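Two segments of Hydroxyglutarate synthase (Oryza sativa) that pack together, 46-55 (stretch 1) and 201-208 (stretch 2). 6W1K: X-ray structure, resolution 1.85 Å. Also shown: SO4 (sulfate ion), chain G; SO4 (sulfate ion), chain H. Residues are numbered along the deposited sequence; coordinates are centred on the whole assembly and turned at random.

Stretch 1, residues 46-55: LVRSYDGDHI
Stretch 2 201-208: HRLISDIR

Stretch 1 is the last part of a helix, 46-51, followed by a turn; stretch 2 is two short 3-10 pieces, 201-202 and 206-208, joined by the loop residues 203-205. The register is set by two CA pairs: Asp51 CA lies 5.5 Å from Ser205 CA, and His54 CA 5.6 Å from Leu203 CA, so the chains run in opposite directions here. Together they bury 481 Å². The governing rule is one carboxylate at the end of a helix, received by two successive backbone amides and a hydroxyl, with apolar side chains packed nearby.

Stretch 2 enters as a 3-10 segment, 201-202. His201 makes no contact, and Arg202 (chi1 m, chi2 t) sets its CB sideways while its end leads away, leaving the approach to backbone: Arg202 O comes 3.8 Å from His54 O.

Leu203 leaves the 3-10 segment with phi/psi -74/164. It is buried, its CB sideways, and its m, t rotamer brings CD2 to 4.0 Å from CG1 of Val47 (chi1 t). Both are buried aliphatic side chains, and they meet as an apolar pair beside the Asp51 carboxylate. Leu203 CD2 also lies 3.8 Å from His54 O.

At Ile204 (-105/-37) the backbone begins to receive Asp51, a buried residue whose CB points toward stretch 2 with chi1 t and chi2 -92°. Ile204 N donates to Asp51 OD1 at 3.2 Å, nearly straight at 172°, and weakly to Asp51 OD2 at 3.1 Å. The Ile204 side chain (chi1 p, chi2 97°, between wells) covers the His54 ring: CG2 sits 3.7 Å from the ring centroid, 3° off its normal, in a CH-pi contact. That ring, with chi1 m and chi2 110°, is held by His54 ND1, which donates to Asp51 OD1 at 3.0 Å and weakly to Asp51 O at 3.0 Å. The turn that brings the histidine back passes through Gly52, at phi/psi 102/-175; a CB there would be jammed against the preceding carbonyl O and would clash with His54 CE1.

Ser205 (-78/-170, chi1 p) completes the grip on Asp51. Its N and its OG each donate to Asp51 OD2 at 2.6 Å, so a small side chain with its CA-to-CB bond toward stretch 1 adds a hydroxyl donor to an oxygen that already takes Ser205 N and, weakly, Ile204 N.

Asp206 opens the second 3-10 segment, 206-208. Its CB points sideways, but with chi1 p the end comes nearer, and OD2 accepts a 2.7 Å hydrogen bond from Tyr50 OH. Tyr50, exposed, with chi1 t and chi2 90°, carries its hydroxyl out to that carboxylate, with Asp206 OD2 at the edge of its ring.

Ile207 (-79/5; chi1 p, chi2 t) is buried, with its CA-to-CB bond toward stretch 1, its CG2 3.6 Å from Tyr50 CE2 and its CD1 4.3 Å from Val47 CG1. Arg208 makes no contact across; its extended side chain returns to its own stretch, NH1 donating to Ser205 O at 3.1 Å, beside the 3.1 Å backbone bond from Arg208 N to Ser205 O.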

ATOM      1  N   LEU A  46       7.125  -5.455 -17.362  1.00 41.83           N
ATOM      2  CA  LEU A  46       8.207  -4.737 -18.034  1.00 41.77           C
ATOM      3  C   LEU A  46       9.493  -4.770 -17.211  1.00 39.71           C
ATOM      4  O   LEU A  46      10.600  -4.871 -17.761  1.00 39.17           O
ATOM      5  CB  LEU A  46       7.794  -3.288 -18.296  1.00 46.08           C
ATOM      6  CG  LEU A  46       6.777  -3.045 -19.417  1.00 49.16           C
ATOM      7  CD1 LEU A  46       6.283  -1.584 -19.372  1.00 49.01           C
ATOM      8  CD2 LEU A  46       7.352  -3.374 -20.790  1.00 50.33           C
ATOM      9  N   VAL A  47       9.369  -4.633 -15.898  1.00 38.76           N
ATOM     10  CA  VAL A  47      10.544  -4.661 -15.040  1.00 39.34           C
ATOM     11  C   VAL A  47      11.176  -6.046 -15.049  1.00 41.35           C
ATOM     12  O   VAL A  47      12.404  -6.187 -15.077  1.00 41.14           O
ATOM     13  CB  VAL A  47      10.152  -4.219 -13.618  1.00 39.78           C
ATOM     14  CG1 VAL A  47      11.317  -4.466 -12.665  1.00 39.54           C
ATOM     15  CG2 VAL A  47       9.710  -2.747 -13.622  1.00 37.91           C
ATOM     16  N   ARG A  48      10.351  -7.091 -14.992  1.00 43.51           N
ATOM     17  CA  ARG A  48      10.892  -8.445 -15.012  1.00 46.25           C
ATOM     18  C   ARG A  48      11.668  -8.693 -16.297  1.00 46.04           C
ATOM     19  O   ARG A  48      12.764  -9.259 -16.264  1.00 45.35           O
ATOM     20  CB  ARG A  48       9.763  -9.464 -14.855  1.00 49.74           C
ATOM     21  CG  ARG A  48      10.174 -10.907 -15.156  1.00 54.04           C
ATOM     22  CD  ARG A  48      11.032 -11.500 -14.046  1.00 56.92           C
ATOM     23  NE  ARG A  48      11.338 -12.918 -14.266  1.00 59.86           N
ATOM     24  CZ  ARG A  48      10.557 -13.921 -13.877  1.00 64.04           C
ATOM     25  NH1 ARG A  48       9.420 -13.668 -13.239  1.00 59.85           N
ATOM     26  NH2 ARG A  48      10.914 -15.180 -14.118  1.00 66.71           N
ATOM     27  N   SER A  49      11.125  -8.252 -17.439  1.00 48.78           N
ATOM     28  CA  SER A  49      11.791  -8.479 -18.718  1.00 51.95           C
ATOM     29  C   SER A  49      13.088  -7.691 -18.813  1.00 50.13           C
ATOM     30  O   SER A  49      14.082  -8.174 -19.365  1.00 51.14           O
ATOM     31  CB  SER A  49      10.867  -8.084 -19.872  1.00 55.83           C
ATOM     32  OG  SER A  49       9.722  -8.914 -19.931  1.00 58.97           O
ATOM     33  N   TYR A  50      13.090  -6.469 -18.289  1.00 50.12           N
ATOM     34  CA  TYR A  50      14.263  -5.608 -18.371  1.00 49.85           C
ATOM     35  C   TYR A  50      15.352  -6.015 -17.377  1.00 50.07           C
ATOM     36  O   TYR A  50      16.535  -6.037 -17.716  1.00 50.39           O
ATOM     37  CB  TYR A  50      13.832  -4.167 -18.114  1.00 50.84           C
ATOM     38  CG  TYR A  50      14.929  -3.157 -18.292  1.00 52.00           C
ATOM     39  CD1 TYR A  50      15.158  -2.566 -19.534  1.00 54.32           C
ATOM     40  CD2 TYR A  50      15.728  -2.783 -17.224  1.00 53.19           C
ATOM     41  CE1 TYR A  50      16.167  -1.629 -19.712  1.00 56.67           C
ATOM     42  CE2 TYR A  50      16.742  -1.846 -17.388  1.00 55.50           C
ATOM     43  CZ  TYR A  50      16.951  -1.270 -18.634  1.00 57.31           C
ATOM     44  OH  TYR A  50      17.957  -0.348 -18.802  1.00 59.88           O
ATOM     45  N   ASP A  51      14.973  -6.322 -16.143  1.00 50.89           N
ATOM     46  CA  ASP A  51      15.939  -6.482 -15.072  1.00 52.68           C
ATOM     47  C   ASP A  51      16.219  -7.929 -14.712  1.00 54.85           C
ATOM     48  O   ASP A  51      17.268  -8.210 -14.120  1.00 54.66           O
ATOM     49  CB  ASP A  51      15.438  -5.764 -13.815  1.00 53.97           C
ATOM     50  CG  ASP A  51      16.496  -5.666 -12.740  1.00 55.87           C
ATOM     51  OD1 ASP A  51      16.559  -6.565 -11.877  1.00 55.68           O
ATOM     52  OD2 ASP A  51      17.256  -4.678 -12.763  1.00 55.65           O
ATOM     53  N   GLY A  52      15.314  -8.842 -15.021  1.00 52.25           N
ATOM     54  CA  GLY A  52      15.434 -10.210 -14.556  1.00 48.50           C
ATOM     55  C   GLY A  52      14.517 -10.471 -13.380  1.00 46.73           C
ATOM     56  O   GLY A  52      13.728  -9.621 -12.967  1.00 43.33           O
ATOM     57  N   ASP A  53      14.635 -11.675 -12.819  1.00 45.87           N
ATOM     58  CA  ASP A  53      13.727 -12.133 -11.755  1.00 46.72           C
ATOM     59  C   ASP A  53      14.203 -11.600 -10.406  1.00 42.74           C
ATOM     60  O   ASP A  53      14.746 -12.313  -9.557  1.00 42.22           O
ATOM     61  CB  ASP A  53      13.655 -13.657 -11.753  1.00 50.10           C
ATOM     62  CG  ASP A  53      12.587 -14.189 -10.819  1.00 50.55           C
ATOM     63  OD1 ASP A  53      11.764 -13.371 -10.355  1.00 49.70           O
ATOM     64  OD2 ASP A  53      12.580 -15.417 -10.555  1.00 51.55           O
ATOM     65  N   HIS A  54      13.965 -10.320 -10.187  1.00 40.57           N
ATOM     66  CA  HIS A  54      14.521  -9.710  -8.989  1.00 39.05           C
ATOM     67  C   HIS A  54      13.549  -8.767  -8.306  1.00 36.49           C
ATOM     68  O   HIS A  54      13.980  -7.934  -7.506  1.00 36.01           O
ATOM     69  CB  HIS A  54      15.788  -8.929  -9.322  1.00 41.81           C
ATOM     70  CG  HIS A  54      16.802  -9.737 -10.054  1.00 47.65           C
ATOM     71  ND1 HIS A  54      17.118  -9.517 -11.375  1.00 54.42           N
ATOM     72  CD2 HIS A  54      17.545 -10.793  -9.654  1.00 46.77           C
ATOM     73  CE1 HIS A  54      18.035 -10.391 -11.752  1.00 51.43           C
ATOM     74  NE2 HIS A  54      18.322 -11.164 -10.723  1.00 48.66           N
ATOM     75  N   ILE A  55      12.265  -8.850  -8.621  1.00 34.89           N
ATOM     76  CA  ILE A  55      11.276  -7.940  -8.072  1.00 36.07           C
ATOM     77  C   ILE A  55      10.945  -8.343  -6.636  1.00 33.53           C
ATOM     78  O   ILE A  55      10.497  -9.462  -6.368  1.00 33.44           O
ATOM     79  CB  ILE A  55      10.017  -7.925  -8.949  1.00 38.49           C
ATOM     80  CG1 ILE A  55      10.354  -7.387 -10.347  1.00 41.30           C
ATOM     81  CG2 ILE A  55       8.947  -7.110  -8.327  1.00 37.31           C
ATOM     82  CD1 ILE A  55       9.198  -7.526 -11.308  1.00 42.46           C
ATOM     83  N   HIS A 201      16.080  -0.664  -5.108  1.00 39.76           N
ATOM     84  CA  HIS A 201      17.468  -0.973  -4.753  1.00 41.88           C
ATOM     85  C   HIS A 201      17.756  -2.469  -4.742  1.00 43.12           C
ATOM     86  O   HIS A 201      18.928  -2.853  -4.713  1.00 42.78           O
ATOM     87  CB  HIS A 201      17.827  -0.369  -3.383  1.00 43.48           C
ATOM     88  CG  HIS A 201      16.899  -0.782  -2.279  1.00 45.60           C
ATOM     89  ND1 HIS A 201      15.726  -0.107  -2.000  1.00 46.01           N
ATOM     90  CD2 HIS A 201      16.967  -1.801  -1.390  1.00 45.58           C
ATOM     91  CE1 HIS A 201      15.107  -0.703  -0.996  1.00 46.96           C
ATOM     92  NE2 HIS A 201      15.845  -1.727  -0.600  1.00 47.23           N
ATOM     93  N   ARG A 202      16.738  -3.320  -4.743  1.00 44.64           N
ATOM     94  CA  ARG A 202      16.952  -4.755  -4.886  1.00 48.83           C
ATOM     95  C   ARG A 202      17.007  -5.205  -6.344  1.00 52.33           C
ATOM     96  O   ARG A 202      17.307  -6.373  -6.601  1.00 50.91           O
ATOM     97  CB  ARG A 202      15.862  -5.511  -4.122  1.00 51.00           C
ATOM     98  CG  ARG A 202      15.951  -5.236  -2.616  1.00 52.54           C
ATOM     99  CD  ARG A 202      15.021  -6.102  -1.798  1.00 57.57           C
ATOM    100  NE  ARG A 202      15.771  -7.196  -1.204  1.00 61.51           N
ATOM    101  CZ  ARG A 202      15.609  -7.613   0.042  1.00 66.45           C
ATOM    102  NH1 ARG A 202      14.705  -7.031   0.823  1.00 66.94           N
ATOM    103  NH2 ARG A 202      16.338  -8.620   0.495  1.00 64.71           N
ATOM    104  N   LEU A 203      16.750  -4.314  -7.303  1.00 48.88           N
ATOM    105  CA  LEU A 203      16.976  -4.644  -8.701  1.00 46.34           C
ATOM    106  C   LEU A 203      18.473  -4.655  -8.993  1.00 48.36           C
ATOM    107  O   LEU A 203      19.277  -4.101  -8.243  1.00 49.01           O
ATOM    108  CB  LEU A 203      16.285  -3.640  -9.624  1.00 41.58           C
ATOM    109  CG  LEU A 203      14.775  -3.543  -9.427  1.00 40.78           C
ATOM    110  CD1 LEU A 203      14.224  -2.364 -10.224  1.00 38.43           C
ATOM    111  CD2 LEU A 203      14.069  -4.854  -9.793  1.00 40.31           C
ATOM    112  N   ILE A 204      18.844  -5.250 -10.123  1.00 51.25           N
ATOM    113  CA  ILE A 204      20.255  -5.405 -10.479  1.00 57.01           C
ATOM    114  C   ILE A 204      20.678  -4.436 -11.580  1.00 52.95           C
ATOM    115  O   ILE A 204      21.801  -3.937 -11.568  1.00 51.07           O
ATOM    116  CB  ILE A 204      20.541  -6.864 -10.896  1.00 65.35           C
ATOM    117  CG1 ILE A 204      19.749  -7.217 -12.160  1.00 76.42           C
ATOM    118  CG2 ILE A 204      20.171  -7.807  -9.765  1.00 64.66           C
ATOM    119  CD1 ILE A 204      20.527  -7.096 -13.470  1.00 78.36           C
ATOM    120  N   SER A 205      19.807  -4.156 -12.546  1.00 54.16           N
ATOM    121  CA  SER A 205      20.207  -3.336 -13.684  1.00 54.25           C
ATOM    122  C   SER A 205      20.238  -1.858 -13.278  1.00 54.36           C
ATOM    123  O   SER A 205      20.094  -1.496 -12.108  1.00 53.85           O
ATOM    124  CB  SER A 205      19.264  -3.577 -14.858  1.00 53.55           C
ATOM    125  OG  SER A 205      18.027  -2.939 -14.606  1.00 53.06           O
ATOM    126  N   ASP A 206      20.389  -0.974 -14.264  1.00 55.76           N
ATOM    127  CA  ASP A 206      20.537   0.449 -13.978  1.00 56.74           C
ATOM    128  C   ASP A 206      19.260   1.078 -13.422  1.00 52.75           C
ATOM    129  O   ASP A 206      19.331   2.146 -12.803  1.00 52.66           O
ATOM    130  CB  ASP A 206      20.996   1.177 -15.253  1.00 62.80           C
ATOM    131  CG  ASP A 206      19.887   1.310 -16.292  1.00 67.68           C
ATOM    132  OD1 ASP A 206      19.825   2.371 -16.949  1.00 68.22           O
ATOM    133  OD2 ASP A 206      19.073   0.370 -16.445  1.00 66.86           O
ATOM    134  N   ILE A 207      18.101   0.445 -13.599  1.00 48.60           N
ATOM    135  CA  ILE A 207      16.872   1.012 -13.062  1.00 46.83           C
ATOM    136  C   ILE A 207      16.744   0.730 -11.566  1.00 44.37           C
ATOM    137  O   ILE A 207      15.726   1.056 -10.950  1.00 43.81           O
ATOM    138  CB  ILE A 207      15.641   0.493 -13.826  1.00 47.12           C
ATOM    139  CG1 ILE A 207      15.545  -1.029 -13.752  1.00 48.49           C
ATOM    140  CG2 ILE A 207      15.709   0.922 -15.296  1.00 46.88           C
ATOM    141  CD1 ILE A 207      14.152  -1.559 -14.138  1.00 50.41           C
ATOM    142  N   ARG A 208      17.775   0.136 -10.964  1.00 44.16           N
ATOM    143  CA  ARG A 208      17.829   0.088  -9.507  1.00 45.52           C
ATOM    144  C   ARG A 208      17.926   1.482  -8.889  1.00 45.90           C
ATOM    145  O   ARG A 208      17.535   1.663  -7.731  1.00 45.78           O
ATOM    146  CB  ARG A 208      19.016  -0.766  -9.055  1.00 46.37           C
ATOM    147  CG  ARG A 208      20.372  -0.109  -9.225  1.00 47.75           C
ATOM    148  CD  ARG A 208      21.459  -1.112  -8.822  1.00 50.84           C
ATOM    149  NE  ARG A 208      22.797  -0.542  -8.895  1.00 54.56           N
ATOM    150  CZ  ARG A 208      23.492  -0.411 -10.017  1.00 58.33           C
ATOM    151  NH1 ARG A 208      22.980  -0.811 -11.171  1.00 59.50           N
ATOM    152  NH2 ARG A 208      24.702   0.128  -9.985  1.00 61.05           N
TER
HETATM  153  S   SO4 G 403      14.220 -14.577 -16.279  1.00105.19           S
HETATM  154  O1  SO4 G 403      14.267 -15.407 -15.078  1.00105.18           O
HETATM  155  O2  SO4 G 403      15.565 -14.097 -16.589  1.00105.45           O
HETATM  156  O3  SO4 G 403      13.334 -13.435 -16.061  1.00104.91           O
HETATM  157  O4  SO4 G 403      13.718 -15.379 -17.395  1.00105.34           O
HETATM  158  S   SO4 H 404      25.198   0.059 -14.115  1.00113.42           S
HETATM  159  O1  SO4 H 404      26.139  -0.111 -13.008  1.00113.48           O
HETATM  160  O2  SO4 H 404      24.465  -1.188 -14.329  1.00113.24           O
HETATM  161  O3  SO4 H 404      24.266   1.142 -13.804  1.00113.28           O
HETATM  162  O4  SO4 H 404      25.947   0.384 -15.328  1.00113.78           O